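Local coordinates for extracellular matrix-binding protein EbhA (PDB 2DGJ) that probably helps attach staphylococci to extracellular matrix as a cell-wall-associated adhesin, of which this piece forms a rod of three-helix bundles, at residues L149-E153 / S154-A158. Residues are numbered along the deposited sequence; the frame is centred on the assembly and turned at random.
Sequences LDADE and SKRNA
The carbonyl oxygen of Asp152 accepts two backbone N-H groups at the start of helix 153-170. Arg156 N reaches Asp152 O at 2.9 Å, close to the line of the carbonyl bond, whereas the bond from Lys155 N is weak and strongly bent (120°). Asp152 thus sits at the N-cap position, yet its carboxylate caps nothing. With CG anti to its own carbonyl carbon (chi1 -60°), the group runs alongside the Lys155 chain, and Asp152 OD2 touches Lys155 CD at 3.4 Å. The ammonium stays beyond salt-bridge range, and the carboxylate oxygens take hydrogen bonds from Asn198 and Asn202 instead, tying the loop to the start of helix 199-215.

Arg156 turns back over the loop that follows helix 146-149. A bend at chi3 brings its guanidinium beside the first turn, where NH1 meets Ala151 O near the guanidinium plane in a weak, strongly bent bond whose short spacing is doubtful. Arg156 CG rests on Ala151 CB at 3.6 Å, and one guanidinium face lies against the CA of Glu153. The Glu153 carboxylate is turned only 27° from the guanidinium plane, but OE2 remains 4.4 Å from Arg156 NH2. A water links Glu153 OE2, weakly, to Asn157 OD1, next to the Asn157 N to Glu153 O bond of the helix.

At this surface joint of the FIVAR domain, then, main-chain carbonyls take the helix N-H groups and, weakly, the Arg156 guanidinium, while asparagine amides hold the Asp152 carboxylate; the nearby opposite charges probably add a longer-range attraction without forming an ion pair within the turn.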
loop_
_atom_site.group_PDB
_atom_site.type_symbol
_atom_site.label_atom_id
_atom_site.label_comp_id
_atom_site.label_asym_id
_atom_site.label_seq_id
_atom_site.Cartn_x
_atom_site.Cartn_y
_atom_site.Cartn_z
ATOM N N LEU A 149 -40.795 -5.501 -22.370
ATOM C CA LEU A 149 -42.245 -5.416 -22.457
ATOM C C LEU A 149 -42.963 -6.760 -22.409
ATOM O O LEU A 149 -43.910 -6.927 -21.643
ATOM C CB LEU A 149 -42.645 -4.666 -23.729
ATOM C CG LEU A 149 -43.018 -3.181 -23.608
ATOM C CD1 LEU A 149 -42.510 -2.584 -22.306
ATOM C CD2 LEU A 149 -42.447 -2.431 -24.798
ATOM N N ASP A 150 -42.519 -7.719 -23.219
ATOM C CA ASP A 150 -43.156 -9.034 -23.232
ATOM C C ASP A 150 -42.516 -10.021 -22.265
ATOM O O ASP A 150 -42.722 -11.228 -22.374
ATOM C CB ASP A 150 -43.157 -9.634 -24.645
ATOM C CG ASP A 150 -44.159 -8.961 -25.563
ATOM O OD1 ASP A 150 -45.111 -8.346 -25.043
ATOM O OD2 ASP A 150 -44.009 -9.056 -26.800
ATOM N N ALA A 151 -41.741 -9.506 -21.322
ATOM C CA ALA A 151 -41.093 -10.360 -20.335
ATOM C C ALA A 151 -42.138 -10.716 -19.290
ATOM O O ALA A 151 -43.080 -9.950 -19.081
ATOM C CB ALA A 151 -39.936 -9.615 -19.685
ATOM N N ASP A 152 -41.991 -11.870 -18.640
ATOM C CA ASP A 152 -42.942 -12.259 -17.606
ATOM C C ASP A 152 -43.071 -11.082 -16.636
ATOM O O ASP A 152 -42.074 -10.457 -16.268
ATOM C CB ASP A 152 -42.451 -13.501 -16.860
ATOM C CG ASP A 152 -42.265 -14.696 -17.776
ATOM O OD1 ASP A 152 -43.162 -14.941 -18.609
ATOM O OD2 ASP A 152 -41.234 -15.394 -17.662
ATOM N N GLU A 153 -44.294 -10.776 -16.224
ATOM C CA GLU A 153 -44.522 -9.663 -15.318
ATOM C C GLU A 153 -43.596 -9.644 -14.106
ATOM O O GLU A 153 -43.131 -8.579 -13.705
ATOM C CB GLU A 153 -45.981 -9.641 -14.851
ATOM C CG GLU A 153 -46.230 -8.670 -13.706
ATOM C CD GLU A 153 -47.701 -8.397 -13.462
ATOM O OE1 GLU A 153 -48.522 -9.334 -13.568
ATOM O OE2 GLU A 153 -48.035 -7.235 -13.152
ATOM N N SER A 154 -43.332 -10.808 -13.519
ATOM C CA SER A 154 -42.461 -10.867 -12.349
ATOM C C SER A 154 -41.058 -10.417 -12.724
ATOM O O SER A 154 -40.373 -9.771 -11.930
ATOM C CB SER A 154 -42.402 -12.285 -11.775
ATOM O OG SER A 154 -41.542 -13.106 -12.543
ATOM N N LYS A 155 -40.630 -10.771 -13.931
ATOM C CA LYS A 155 -39.311 -10.386 -14.418
ATOM C C LYS A 155 -39.250 -8.880 -14.686
ATOM O O LYS A 155 -38.279 -8.220 -14.324
ATOM C CB LYS A 155 -38.978 -11.158 -15.695
ATOM C CG LYS A 155 -38.468 -12.569 -15.450
ATOM C CD LYS A 155 -38.591 -13.433 -16.692
ATOM C CE LYS A 155 -37.528 -14.531 -16.718
ATOM N NZ LYS A 155 -37.506 -15.387 -15.501
ATOM N N ARG A 156 -40.284 -8.337 -15.320
ATOM C CA ARG A 156 -40.325 -6.904 -15.610
ATOM C C ARG A 156 -40.265 -6.111 -14.309
ATOM O O ARG A 156 -39.596 -5.080 -14.223
ATOM C CB ARG A 156 -41.611 -6.524 -16.355
ATOM C CG ARG A 156 -41.770 -7.130 -17.742
ATOM C CD ARG A 156 -42.836 -6.376 -18.522
ATOM N NE ARG A 156 -44.091 -6.304 -17.783
ATOM C CZ ARG A 156 -45.055 -7.214 -17.849
ATOM N NH1 ARG A 156 -44.921 -8.282 -18.625
ATOM N NH2 ARG A 156 -46.157 -7.058 -17.130
ATOM N N ASN A 157 -40.978 -6.602 -13.300
ATOM C CA ASN A 157 -41.027 -5.944 -12.000
ATOM C C ASN A 157 -39.685 -5.994 -11.286
ATOM O O ASN A 157 -39.289 -5.032 -10.628
ATOM C CB ASN A 157 -42.106 -6.591 -11.124
ATOM C CG ASN A 157 -43.507 -6.125 -11.484
ATOM O OD1 ASN A 157 -43.730 -5.557 -12.556
ATOM N ND2 ASN A 157 -44.463 -6.371 -10.589
ATOM N N ALA A 158 -38.986 -7.116 -11.420
ATOM C CA ALA A 158 -37.691 -7.281 -10.777
ATOM C C ALA A 158 -36.691 -6.288 -11.353
ATOM O O ALA A 158 -35.866 -5.738 -10.630
ATOM C CB ALA A 158 -37.190 -8.708 -10.965
HETATM O O HOH W 1 -46.283 -4.463 -12.738
#